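Local coordinates for protein acetyl transferase (Salmonella typhimurium, PDB 1S7K) that transfers an acetyl group, probably from acetyl-coenzyme A, to the N-terminal amino group of ribosomal protein L7/L12, as a dimeric GNAT-family enzyme, at residues S22-L27 / K56-N61; I75-E80 / E105-Q110; N88-E91 / A96-I99; S116-M121 / Y175-D180. All coordinates share one frame; numbering follows the deposited sequence.

How the contacts relate
The four contacts belong to one GNAT fold built round a single mixed sheet. Contact 1, first along the chain, packs helix 24-33 against helix 55-67. Contact 2 joins the turn after strand 71-77 to the loop before helix 112-127; its centre lies about 18 Å from that of contact 1, and H23 touches F76 between them. Between its two segments falls contact 3, the hairpin of strands 80-91 and 96-103. Contact 4, last in order, sets helix 112-127 against the end of strand 168-178, about 12 Å from contact 3 between centres, with I99 on L117. Contact 2 includes G109 of the CoA site; the helix of contact 4 binds CoA at its start, I112 to S114.

Contact 1: residues S22-L27 / K56-N61; sequences SHVPAL and KHVQGN
V58 turns both methyls toward the other helix: CG1 stands anti to the backbone N (chi1 171°) and CG2 anti to the carbonyl carbon; CG1 meets V24, while CG2 lies mainly against L27. V24 has nearly the same torsion, 175°, which sets its CG2 beside its own backbone N and directed at V58. There V24 CG2 lies 3.7 Å from V58 CG1 and equally near the CB behind it, the two valines side by side and pointing opposite ways. L27, one helical turn further on, reaches over with CD2, which comes to 3.8 Å from V58 CG2. V58 thus sits against two residues spaced i and i+3, and the interface is wholly apolar: no hydrogen bond crosses it. All three side chains are buried, and the backbones come close, V24 CA to V58 CA being 6.8 Å. Within 22-27, L27 N bonds to H23 O, and H23 ND1 is hydrogen-bonded to the backbone N of D20. Beyond V58, L27 continues inward onto M72 and L74 of strand 71-77 and onto M81 and V84 of strand 80-91, seating helix 24-33 against the sheet, while N61 of helix 55-67 also touches M72.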
loop_
_atom_site.group_PDB
_atom_site.type_symbol
_atom_site.label_atom_id
_atom_site.label_comp_id
_atom_site.label_asym_id
_atom_site.label_seq_id
_atom_site.Cartn_x
_atom_site.Cartn_y
_atom_site.Cartn_z
ATOM N N SER A 22 4.371 8.599 27.488
ATOM C CA SER A 22 3.590 9.319 28.495
ATOM C C SER A 22 2.111 9.490 28.168
ATOM O O SER A 22 1.309 9.758 29.061
ATOM C CB SER A 22 4.170 10.706 28.754
ATOM O OG SER A 22 3.973 11.566 27.630
ATOM N N HIS A 23 1.736 9.337 26.904
ATOM C CA HIS A 23 0.332 9.528 26.505
ATOM C C HIS A 23 -0.537 8.273 26.663
ATOM O O HIS A 23 -1.767 8.346 26.659
ATOM C CB HIS A 23 0.236 9.942 25.002
ATOM C CG HIS A 23 1.013 11.174 24.632
ATOM N ND1 HIS A 23 2.143 11.128 23.844
ATOM C CD2 HIS A 23 0.812 12.481 24.927
ATOM C CE1 HIS A 23 2.609 12.354 23.672
ATOM N NE2 HIS A 23 1.822 13.194 24.322
ATOM N N VAL A 24 0.112 7.117 26.754
ATOM C CA VAL A 24 -0.606 5.858 26.788
ATOM C C VAL A 24 -1.776 5.870 27.736
ATOM O O VAL A 24 -2.892 5.559 27.336
ATOM C CB VAL A 24 0.349 4.664 27.112
ATOM C CG1 VAL A 24 -0.462 3.359 27.258
ATOM C CG2 VAL A 24 1.380 4.494 25.967
ATOM N N PRO A 25 -1.547 6.276 29.003
ATOM C CA PRO A 25 -2.646 6.299 29.979
ATOM C C PRO A 25 -3.897 7.006 29.531
ATOM O O PRO A 25 -5.011 6.514 29.681
ATOM C CB PRO A 25 -2.027 6.980 31.198
ATOM C CG PRO A 25 -0.546 6.629 31.091
ATOM C CD PRO A 25 -0.278 6.757 29.593
ATOM N N ALA A 26 -3.716 8.205 29.001
ATOM C CA ALA A 26 -4.846 9.024 28.561
ATOM C C ALA A 26 -5.518 8.574 27.245
ATOM O O ALA A 26 -6.750 8.607 27.065
ATOM C CB ALA A 26 -4.353 10.445 28.431
ATOM N N LEU A 27 -4.689 8.188 26.295
ATOM C CA LEU A 27 -5.255 7.748 25.018
ATOM C C LEU A 27 -6.082 6.492 25.233
ATOM O O LEU A 27 -7.187 6.370 24.690
ATOM C CB LEU A 27 -4.138 7.456 24.037
ATOM C CG LEU A 27 -4.529 6.855 22.684
ATOM C CD1 LEU A 27 -5.411 7.789 21.802
ATOM C CD2 LEU A 27 -3.202 6.532 22.032
ATOM N N LYS A 56 1.239 -1.365 24.019
ATOM C CA LYS A 56 1.922 -2.110 23.011
ATOM C C LYS A 56 1.674 -1.399 21.683
ATOM O O LYS A 56 2.601 -1.201 20.898
ATOM C CB LYS A 56 1.365 -3.541 22.947
ATOM C CG LYS A 56 1.894 -4.317 21.745
ATOM C CD LYS A 56 1.524 -5.795 21.770
ATOM C CE LYS A 56 1.933 -6.518 20.470
ATOM N NZ LYS A 56 3.358 -7.015 20.386
ATOM N N HIS A 57 0.417 -1.023 21.435
ATOM C CA HIS A 57 0.085 -0.364 20.169
ATOM C C HIS A 57 0.908 0.913 20.067
ATOM O O HIS A 57 1.578 1.156 19.070
ATOM C CB HIS A 57 -1.417 -0.036 20.093
ATOM C CG HIS A 57 -1.852 0.558 18.776
ATOM N ND1 HIS A 57 -1.998 -0.190 17.626
ATOM C CD2 HIS A 57 -2.145 1.833 18.426
ATOM C CE1 HIS A 57 -2.352 0.599 16.625
ATOM N NE2 HIS A 57 -2.444 1.832 17.084
ATOM N N VAL A 58 0.870 1.730 21.119
ATOM C CA VAL A 58 1.624 2.954 21.105
ATOM C C VAL A 58 3.142 2.742 21.014
ATOM O O VAL A 58 3.803 3.378 20.185
ATOM C CB VAL A 58 1.257 3.822 22.310
ATOM C CG1 VAL A 58 2.212 5.008 22.409
ATOM C CG2 VAL A 58 -0.225 4.243 22.202
ATOM N N GLN A 59 3.702 1.856 21.855
ATOM C CA GLN A 59 5.125 1.619 21.785
ATOM C C GLN A 59 5.489 1.192 20.374
ATOM O O GLN A 59 6.468 1.660 19.837
ATOM C CB GLN A 59 5.546 0.571 22.836
ATOM C CG GLN A 59 5.232 1.075 24.271
ATOM C CD GLN A 59 5.283 0.001 25.392
ATOM O OE1 GLN A 59 4.575 -1.019 25.358
ATOM N NE2 GLN A 59 6.105 0.265 26.403
ATOM N N GLY A 60 4.674 0.334 19.764
ATOM C CA GLY A 60 4.942 -0.109 18.397
ATOM C C GLY A 60 4.893 1.050 17.415
ATOM O O GLY A 60 5.757 1.183 16.523
ATOM N N ASN A 61 3.936 1.965 17.602
ATOM C CA ASN A 61 3.883 3.071 16.618
ATOM C C ASN A 61 5.040 4.092 16.772
ATOM O O ASN A 61 5.502 4.685 15.785
ATOM C CB ASN A 61 2.500 3.710 16.686
ATOM C CG ASN A 61 1.439 2.833 16.003
ATOM O OD1 ASN A 61 0.232 2.986 16.206
ATOM N ND2 ASN A 61 1.907 1.917 15.170
#

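Contact 2: residues I75-E80 / E105-Q110; sequences IFCQNE and ESFQGQ
F107 puts the far end of its ring between C77 and E80, the two residues at the ends of a type I' beta turn. Its CE2 lies 3.8 Å from C77 CB, an oblique approach, and the sulfur follows: C77 SG is 5.1 Å from the centroid of the F107 ring, at 77° from the ring normal. This is a cysteine sulfur-aromatic contact made at the ring edge. The thiol reaches that place because SG is anti to the backbone N (chi1 168°), which carries it out from the strand alongside the phenyl rim.

E80 comes to the neighbouring corner of the ring. Its chain is extended, and the carboxylate carbon CD sits in the ring plane, 3.9 Å from F107 CZ. The carboxylate and ring planes are 80° apart, so the carboxylate stands almost upright across the edge. The turn's paired bonds, C77 N to E80 O and E80 N to C77 O, hold the two backbones side by side.

On the loop side, Q110 holds the backbone folded: its NE2 bonds to S106 O (3.1 Å) and to Q108 O, each carbonyl oxygen being met from above its plane. This bend leads through G109 and G111 into helix 112-127 and probably corresponds to the GNAT loop that grips the CoA pyrophosphate; G109, G111 and I112 all bind CoA. F107 also packs on I112 and on A82 of strand 80-91, while C77 rests on L14 of strand 14-18. The contact lies where the 71-77/80-91 hairpin turn meets the loop leading from strand 96-103 into the helix.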
loop_
_atom_site.group_PDB
_atom_site.type_symbol
_atom_site.label_atom_id
_atom_site.label_comp_id
_atom_site.label_asym_id
_atom_site.label_seq_id
_atom_site.Cartn_x
_atom_site.Cartn_y
_atom_site.Cartn_z
ATOM N N ILE A 75 -3.665 14.738 18.742
ATOM C CA ILE A 75 -4.291 16.054 18.529
ATOM C C ILE A 75 -4.777 16.553 19.888
ATOM O O ILE A 75 -5.575 15.862 20.527
ATOM C CB ILE A 75 -5.549 15.935 17.616
ATOM C CG1 ILE A 75 -5.195 15.513 16.172
ATOM C CG2 ILE A 75 -6.282 17.316 17.501
ATOM C CD1 ILE A 75 -6.511 14.964 15.467
ATOM N N PHE A 76 -4.321 17.745 20.290
ATOM C CA PHE A 76 -4.711 18.383 21.549
ATOM C C PHE A 76 -5.419 19.674 21.236
ATOM O O PHE A 76 -4.964 20.461 20.416
ATOM C CB PHE A 76 -3.513 18.690 22.430
ATOM C CG PHE A 76 -2.961 17.493 23.089
ATOM C CD1 PHE A 76 -1.964 16.721 22.471
ATOM C CD2 PHE A 76 -3.454 17.103 24.325
ATOM C CE1 PHE A 76 -1.481 15.578 23.086
ATOM C CE2 PHE A 76 -2.979 15.965 24.950
ATOM C CZ PHE A 76 -1.983 15.200 24.324
ATOM N N CYS A 77 -6.548 19.866 21.891
ATOM C CA CYS A 77 -7.344 21.065 21.660
ATOM C C CYS A 77 -7.435 21.729 23.033
ATOM O O CYS A 77 -7.986 21.124 23.941
ATOM C CB CYS A 77 -8.721 20.628 21.145
ATOM S SG CYS A 77 -10.022 21.951 21.105
ATOM N N GLN A 78 -6.922 22.959 23.165
ATOM C CA GLN A 78 -6.898 23.664 24.456
ATOM C C GLN A 78 -6.318 22.743 25.554
ATOM O O GLN A 78 -6.834 22.704 26.684
ATOM C CB GLN A 78 -8.294 24.108 24.870
ATOM C CG GLN A 78 -9.012 24.988 23.825
ATOM C CD GLN A 78 -10.113 25.844 24.442
ATOM O OE1 GLN A 78 -10.860 26.525 23.747
ATOM N NE2 GLN A 78 -10.198 25.819 25.777
ATOM N N ASN A 79 -5.272 21.997 25.194
ATOM C CA ASN A 79 -4.556 21.067 26.086
ATOM C C ASN A 79 -5.227 19.751 26.492
ATOM O O ASN A 79 -4.688 19.004 27.306
ATOM C CB ASN A 79 -4.091 21.804 27.356
ATOM C CG ASN A 79 -3.006 22.809 27.054
ATOM O OD1 ASN A 79 -2.045 22.475 26.383
ATOM N ND2 ASN A 79 -3.174 24.056 27.523
ATOM N N GLU A 80 -6.368 19.448 25.901
ATOM C CA GLU A 80 -7.086 18.212 26.183
ATOM C C GLU A 80 -6.846 17.259 25.013
ATOM O O GLU A 80 -6.904 17.673 23.872
ATOM C CB GLU A 80 -8.570 18.499 26.272
ATOM C CG GLU A 80 -9.322 17.388 26.917
ATOM C CD GLU A 80 -10.794 17.631 26.950
ATOM O OE1 GLU A 80 -11.236 18.811 26.954
ATOM O OE2 GLU A 80 -11.521 16.617 26.994
ATOM N N GLU A 105 -15.616 11.687 20.283
ATOM C CA GLU A 105 -16.963 12.125 19.936
ATOM C C GLU A 105 -17.296 13.598 20.130
ATOM O O GLU A 105 -18.073 14.168 19.374
ATOM C CB GLU A 105 -18.008 11.268 20.691
ATOM C CG GLU A 105 -18.041 11.447 22.207
ATOM C CD GLU A 105 -18.750 10.275 22.907
ATOM O OE1 GLU A 105 -18.986 10.310 24.132
ATOM O OE2 GLU A 105 -19.066 9.299 22.218
ATOM N N SER A 106 -16.727 14.235 21.136
ATOM C CA SER A 106 -17.055 15.659 21.392
ATOM C C SER A 106 -16.206 16.634 20.553
ATOM O O SER A 106 -16.337 17.880 20.687
ATOM C CB SER A 106 -16.845 15.983 22.885
ATOM O OG SER A 106 -15.508 15.716 23.250
ATOM N N PHE A 107 -15.350 16.082 19.700
ATOM C CA PHE A 107 -14.482 16.930 18.845
ATOM C C PHE A 107 -14.634 16.699 17.343
ATOM O O PHE A 107 -13.714 17.015 16.545
ATOM C CB PHE A 107 -13.017 16.726 19.188
ATOM C CG PHE A 107 -12.663 17.107 20.608
ATOM C CD1 PHE A 107 -12.712 16.174 21.619
ATOM C CD2 PHE A 107 -12.250 18.398 20.903
ATOM C CE1 PHE A 107 -12.337 16.515 22.936
ATOM C CE2 PHE A 107 -11.882 18.748 22.211
ATOM C CZ PHE A 107 -11.924 17.808 23.220
ATOM N N GLN A 108 -15.783 16.172 16.958
ATOM C CA GLN A 108 -16.073 15.930 15.561
ATOM C C GLN A 108 -16.848 17.083 14.923
ATOM O O GLN A 108 -17.532 17.878 15.619
ATOM C CB GLN A 108 -16.890 14.641 15.432
ATOM C CG GLN A 108 -16.138 13.407 15.945
ATOM C CD GLN A 108 -17.002 12.150 15.860
ATOM O OE1 GLN A 108 -18.125 12.216 15.393
ATOM N NE2 GLN A 108 -16.483 11.020 16.291
ATOM N N GLY A 109 -16.758 17.152 13.594
ATOM C CA GLY A 109 -17.433 18.161 12.791
ATOM C C GLY A 109 -16.997 19.599 13.031
ATOM O O GLY A 109 -17.714 20.510 12.653
ATOM N N GLN A 110 -15.856 19.814 13.690
ATOM C CA GLN A 110 -15.382 21.158 13.982
ATOM C C GLN A 110 -14.119 21.595 13.220
ATOM O O GLN A 110 -13.464 22.565 13.633
ATOM C CB GLN A 110 -15.130 21.283 15.480
ATOM C CG GLN A 110 -16.429 21.014 16.259
ATOM C CD GLN A 110 -16.127 20.542 17.693
ATOM O OE1 GLN A 110 -15.450 21.221 18.450
ATOM N NE2 GLN A 110 -16.591 19.381 18.028
#

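Contact 3: residues N88-E91 / A96-I99; sequences NAIE and AAYI
E91 and Y98 meet through the tyrosine hydroxyl, Y98 OH giving its hydrogen bond to E91 OE2 at 2.9 Å. The hydroxyl approaches from above the carboxylate plane, 48° out of it, while the carboxylate carbon itself lies in the plane of the tyrosine ring, at its edge. The two flat groups are turned steeply against each other. E91 has CG anti to its carbonyl carbon (chi1 -68°) and is extended beyond it, which lets the acid run back across the neighbouring strand and reach the far end of the ring. The other oxygen, E91 OE1, lies 3.9 Å from A96 CB. A89 sits on the same face, its CB near Y98 CD1.

Beneath these side chains the backbones pair as the arms of a beta hairpin: segments 88-91 and 96-99 run antiparallel, 169° between their directions. E91 and A96 form a hydrogen-bonded pair: E91 N to A96 O is 2.8 Å, whereas the return bond from A96 N to E91 O is weak. I90 and A97 form the next, non-hydrogen-bonded pair and turn to the other face of the sheet, where I90 CG1 lies 4.0 Å from A97 CB. Further along, Y98 N bonds to A89 O at 3.1 Å; N88 N to Y98 O is again weak, and bent.

Around this core, N94 in the hairpin turn donates from ND2 to E91 OE1, giving the carboxylate a second partner. Y98 packs on V134 and K136 of strand 132-138, and also on M159 of the second subunit. On the opposite face, I90 and A97 both rest on I130, and A97 also touches F87.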
loop_
_atom_site.group_PDB
_atom_site.type_symbol
_atom_site.label_atom_id
_atom_site.label_comp_id
_atom_site.label_asym_id
_atom_site.label_seq_id
_atom_site.Cartn_x
_atom_site.Cartn_y
_atom_site.Cartn_z
ATOM N N ASN A 88 -0.431 6.267 8.384
ATOM C CA ASN A 88 -0.492 4.837 8.638
ATOM C C ASN A 88 0.748 4.134 8.137
ATOM O O ASN A 88 1.194 3.150 8.756
ATOM C CB ASN A 88 -1.703 4.210 8.001
ATOM C CG ASN A 88 -2.991 4.720 8.602
ATOM O OD1 ASN A 88 -3.058 4.988 9.798
ATOM N ND2 ASN A 88 -4.034 4.837 7.771
ATOM N N ALA A 89 1.282 4.574 7.004
ATOM C CA ALA A 89 2.511 3.981 6.466
ATOM C C ALA A 89 3.180 5.062 5.630
ATOM O O ALA A 89 2.513 6.001 5.154
ATOM C CB ALA A 89 2.204 2.803 5.570
ATOM N N ILE A 90 4.478 4.908 5.393
ATOM C CA ILE A 90 5.234 5.852 4.565
ATOM C C ILE A 90 6.073 5.001 3.643
ATOM O O ILE A 90 6.480 3.893 4.041
ATOM C CB ILE A 90 6.162 6.740 5.423
ATOM C CG1 ILE A 90 5.302 7.721 6.249
ATOM C CG2 ILE A 90 7.156 7.503 4.544
ATOM C CD1 ILE A 90 6.067 8.463 7.343
ATOM N N GLU A 91 6.286 5.502 2.427
ATOM C CA GLU A 91 7.088 4.883 1.403
ATOM C C GLU A 91 8.248 5.902 1.312
ATOM O O GLU A 91 8.174 6.853 0.556
ATOM C CB GLU A 91 6.283 4.818 0.109
ATOM C CG GLU A 91 5.098 3.846 0.205
ATOM C CD GLU A 91 4.277 3.833 -1.054
ATOM O OE1 GLU A 91 4.662 4.545 -2.018
ATOM O OE2 GLU A 91 3.252 3.115 -1.060
ATOM N N ALA A 96 5.979 9.290 0.055
ATOM C CA ALA A 96 4.505 9.193 0.103
ATOM C C ALA A 96 4.005 8.681 1.471
ATOM O O ALA A 96 4.576 7.733 2.067
ATOM C CB ALA A 96 4.015 8.246 -1.020
ATOM N N ALA A 97 2.905 9.264 1.946
ATOM C CA ALA A 97 2.314 8.867 3.217
ATOM C C ALA A 97 0.826 8.650 3.072
ATOM O O ALA A 97 0.169 9.424 2.350
ATOM C CB ALA A 97 2.561 9.915 4.250
ATOM N N TYR A 98 0.294 7.629 3.741
ATOM C CA TYR A 98 -1.154 7.387 3.720
ATOM C C TYR A 98 -1.680 7.898 5.077
ATOM O O TYR A 98 -1.152 7.586 6.144
ATOM C CB TYR A 98 -1.444 5.896 3.552
ATOM C CG TYR A 98 -0.873 5.395 2.241
ATOM C CD1 TYR A 98 0.438 4.958 2.140
ATOM C CD2 TYR A 98 -1.635 5.450 1.092
ATOM C CE1 TYR A 98 0.981 4.579 0.868
ATOM C CE2 TYR A 98 -1.123 5.097 -0.150
ATOM C CZ TYR A 98 0.164 4.663 -0.263
ATOM O OH TYR A 98 0.610 4.279 -1.506
ATOM N N ILE A 99 -2.691 8.723 5.021
ATOM C CA ILE A 99 -3.230 9.345 6.231
ATOM C C ILE A 99 -4.352 8.559 6.958
ATOM O O ILE A 99 -5.285 8.054 6.330
ATOM C CB ILE A 99 -3.800 10.764 5.859
ATOM C CG1 ILE A 99 -2.666 11.727 5.472
ATOM C CG2 ILE A 99 -4.631 11.301 7.033
ATOM C CD1 ILE A 99 -3.049 12.863 4.492
#

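Contact 4: residues S116-M121 / Y175-D180; sequences SLQALM and YARIID
M121, with R177 and I179, makes up nearly all of this contact between helix 112-127 and the end of strand 168-178. The methionine is used at both ends. Its CB rests against the tip of I179, M121 CB to I179 CD1 being 3.8 Å, while its chain bends back at chi3 (-58°) and brings CE to 3.4 Å from R177 NH1. The methionine runs nearly perpendicular to the arginine, and the methyl meets the guanidinium obliquely.

R177 reaches the helix with an extended, slightly bowed chain: CG is anti to the backbone N (chi1 -166°) and the chain continues extended to NE. I179, two residues later and pointing to the same side of the chain, lays its CD1 over one face of the guanidinium, 3.6 Å above the plane and toward the rim. The charged group is thus packed by carbon from just beyond the end of its own strand as well as from the helix. Q118 is a lesser neighbour, its amide turned 73° from the guanidinium and no hydrogen bond joining them. Instead both groups make weak hydrogen bonds to N151: Q118 NE2 to the side-chain OD1, R177 NH1 to the backbone O.

M121 also touches F153, and the backbone of R177 is bonded to that of F133. Helix 112-127 here packs on strand 132-138 through M121 on F133, and reaches the end of its antiparallel neighbour 168-178.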
loop_
_atom_site.group_PDB
_atom_site.type_symbol
_atom_site.label_atom_id
_atom_site.label_comp_id
_atom_site.label_asym_id
_atom_site.label_seq_id
_atom_site.Cartn_x
_atom_site.Cartn_y
_atom_site.Cartn_z
ATOM N N SER A 116 -5.682 20.529 11.508
ATOM C CA SER A 116 -4.487 19.776 11.932
ATOM C C SER A 116 -3.769 19.156 10.733
ATOM O O SER A 116 -2.530 19.170 10.626
ATOM C CB SER A 116 -4.867 18.652 12.906
ATOM O OG SER A 116 -5.241 19.254 14.139
ATOM N N LEU A 117 -4.557 18.633 9.808
ATOM C CA LEU A 117 -3.934 17.980 8.635
ATOM C C LEU A 117 -3.245 18.987 7.726
ATOM O O LEU A 117 -2.125 18.721 7.287
ATOM C CB LEU A 117 -4.978 17.169 7.882
ATOM C CG LEU A 117 -4.491 16.512 6.581
ATOM C CD1 LEU A 117 -3.300 15.546 6.847
ATOM C CD2 LEU A 117 -5.689 15.788 5.948
ATOM N N GLN A 118 -3.823 20.173 7.514
ATOM C CA GLN A 118 -3.145 21.123 6.635
ATOM C C GLN A 118 -1.831 21.537 7.262
ATOM O O GLN A 118 -0.816 21.690 6.554
ATOM C CB GLN A 118 -4.007 22.362 6.383
ATOM C CG GLN A 118 -5.369 21.954 5.833
ATOM C CD GLN A 118 -5.967 23.072 5.028
ATOM O OE1 GLN A 118 -5.702 24.263 5.327
ATOM N NE2 GLN A 118 -6.750 22.734 4.002
ATOM N N ALA A 119 -1.827 21.646 8.593
ATOM C CA ALA A 119 -0.612 22.064 9.288
ATOM C C ALA A 119 0.449 20.993 9.192
ATOM O O ALA A 119 1.621 21.302 8.938
ATOM C CB ALA A 119 -0.905 22.355 10.774
ATOM N N LEU A 120 0.018 19.739 9.369
ATOM C CA LEU A 120 0.932 18.603 9.347
ATOM C C LEU A 120 1.568 18.460 7.982
ATOM O O LEU A 120 2.782 18.240 7.908
ATOM C CB LEU A 120 0.216 17.303 9.751
ATOM C CG LEU A 120 1.001 16.003 9.643
ATOM C CD1 LEU A 120 2.271 16.127 10.518
ATOM C CD2 LEU A 120 0.097 14.777 10.042
ATOM N N MET A 121 0.762 18.577 6.916
ATOM C CA MET A 121 1.260 18.451 5.539
ATOM C C MET A 121 2.251 19.576 5.190
ATOM O O MET A 121 3.309 19.352 4.615
ATOM C CB MET A 121 0.081 18.443 4.558
ATOM C CG MET A 121 -0.805 17.179 4.746
ATOM S SD MET A 121 -2.079 17.120 3.385
ATOM C CE MET A 121 -2.908 18.703 3.634
ATOM N N TYR A 175 -7.530 9.399 -2.649
ATOM C CA TYR A 175 -7.336 10.855 -2.800
ATOM C C TYR A 175 -5.877 11.212 -2.587
ATOM O O TYR A 175 -5.186 10.574 -1.782
ATOM C CB TYR A 175 -8.102 11.610 -1.711
ATOM C CG TYR A 175 -9.608 11.610 -1.823
ATOM C CD1 TYR A 175 -10.273 12.580 -2.586
ATOM C CD2 TYR A 175 -10.372 10.687 -1.102
ATOM C CE1 TYR A 175 -11.726 12.619 -2.586
ATOM C CE2 TYR A 175 -11.759 10.716 -1.108
ATOM C CZ TYR A 175 -12.440 11.701 -1.851
ATOM O OH TYR A 175 -13.860 11.769 -1.779
ATOM N N ALA A 176 -5.390 12.213 -3.288
ATOM C CA ALA A 176 -4.001 12.605 -3.040
ATOM C C ALA A 176 -3.806 14.095 -3.150
ATOM O O ALA A 176 -4.545 14.794 -3.855
ATOM C CB ALA A 176 -2.969 11.854 -4.013
ATOM N N ARG A 177 -2.830 14.587 -2.400
ATOM C CA ARG A 177 -2.407 15.977 -2.498
ATOM C C ARG A 177 -0.898 15.972 -2.546
ATOM O O ARG A 177 -0.269 15.287 -1.712
ATOM C CB ARG A 177 -2.827 16.773 -1.250
ATOM C CG ARG A 177 -2.673 18.281 -1.536
ATOM C CD ARG A 177 -3.575 19.137 -0.616
ATOM N NE ARG A 177 -3.020 20.474 -0.551
ATOM C CZ ARG A 177 -3.237 21.343 0.429
ATOM N NH1 ARG A 177 -4.040 21.038 1.444
ATOM N NH2 ARG A 177 -2.549 22.492 0.433
ATOM N N ILE A 178 -0.318 16.705 -3.510
ATOM C CA ILE A 178 1.135 16.821 -3.621
ATOM C C ILE A 178 1.499 18.257 -3.139
ATOM O O ILE A 178 0.835 19.250 -3.530
ATOM C CB ILE A 178 1.621 16.690 -5.083
ATOM C CG1 ILE A 178 1.149 15.354 -5.712
ATOM C CG2 ILE A 178 3.178 16.880 -5.153
ATOM C CD1 ILE A 178 1.822 14.145 -5.228
ATOM N N ILE A 179 2.512 18.359 -2.285
ATOM C CA ILE A 179 3.007 19.667 -1.805
ATOM C C ILE A 179 4.569 19.573 -1.864
ATOM O O ILE A 179 5.226 18.947 -1.015
ATOM C CB ILE A 179 2.521 19.954 -0.323
ATOM C CG1 ILE A 179 0.997 19.946 -0.260
ATOM C CG2 ILE A 179 2.985 21.306 0.075
ATOM C CD1 ILE A 179 0.393 20.202 1.185
ATOM N N ASP A 180 5.134 20.177 -2.909
ATOM C CA ASP A 180 6.589 20.138 -3.179
ATOM C C ASP A 180 6.805 21.271 -4.197
ATOM O O ASP A 180 6.181 22.340 -4.051
ATOM C CB ASP A 180 6.959 18.803 -3.811
ATOM C CG ASP A 180 8.482 18.525 -3.809
ATOM O OD1 ASP A 180 9.263 19.301 -3.202
ATOM O OD2 ASP A 180 8.867 17.486 -4.383
#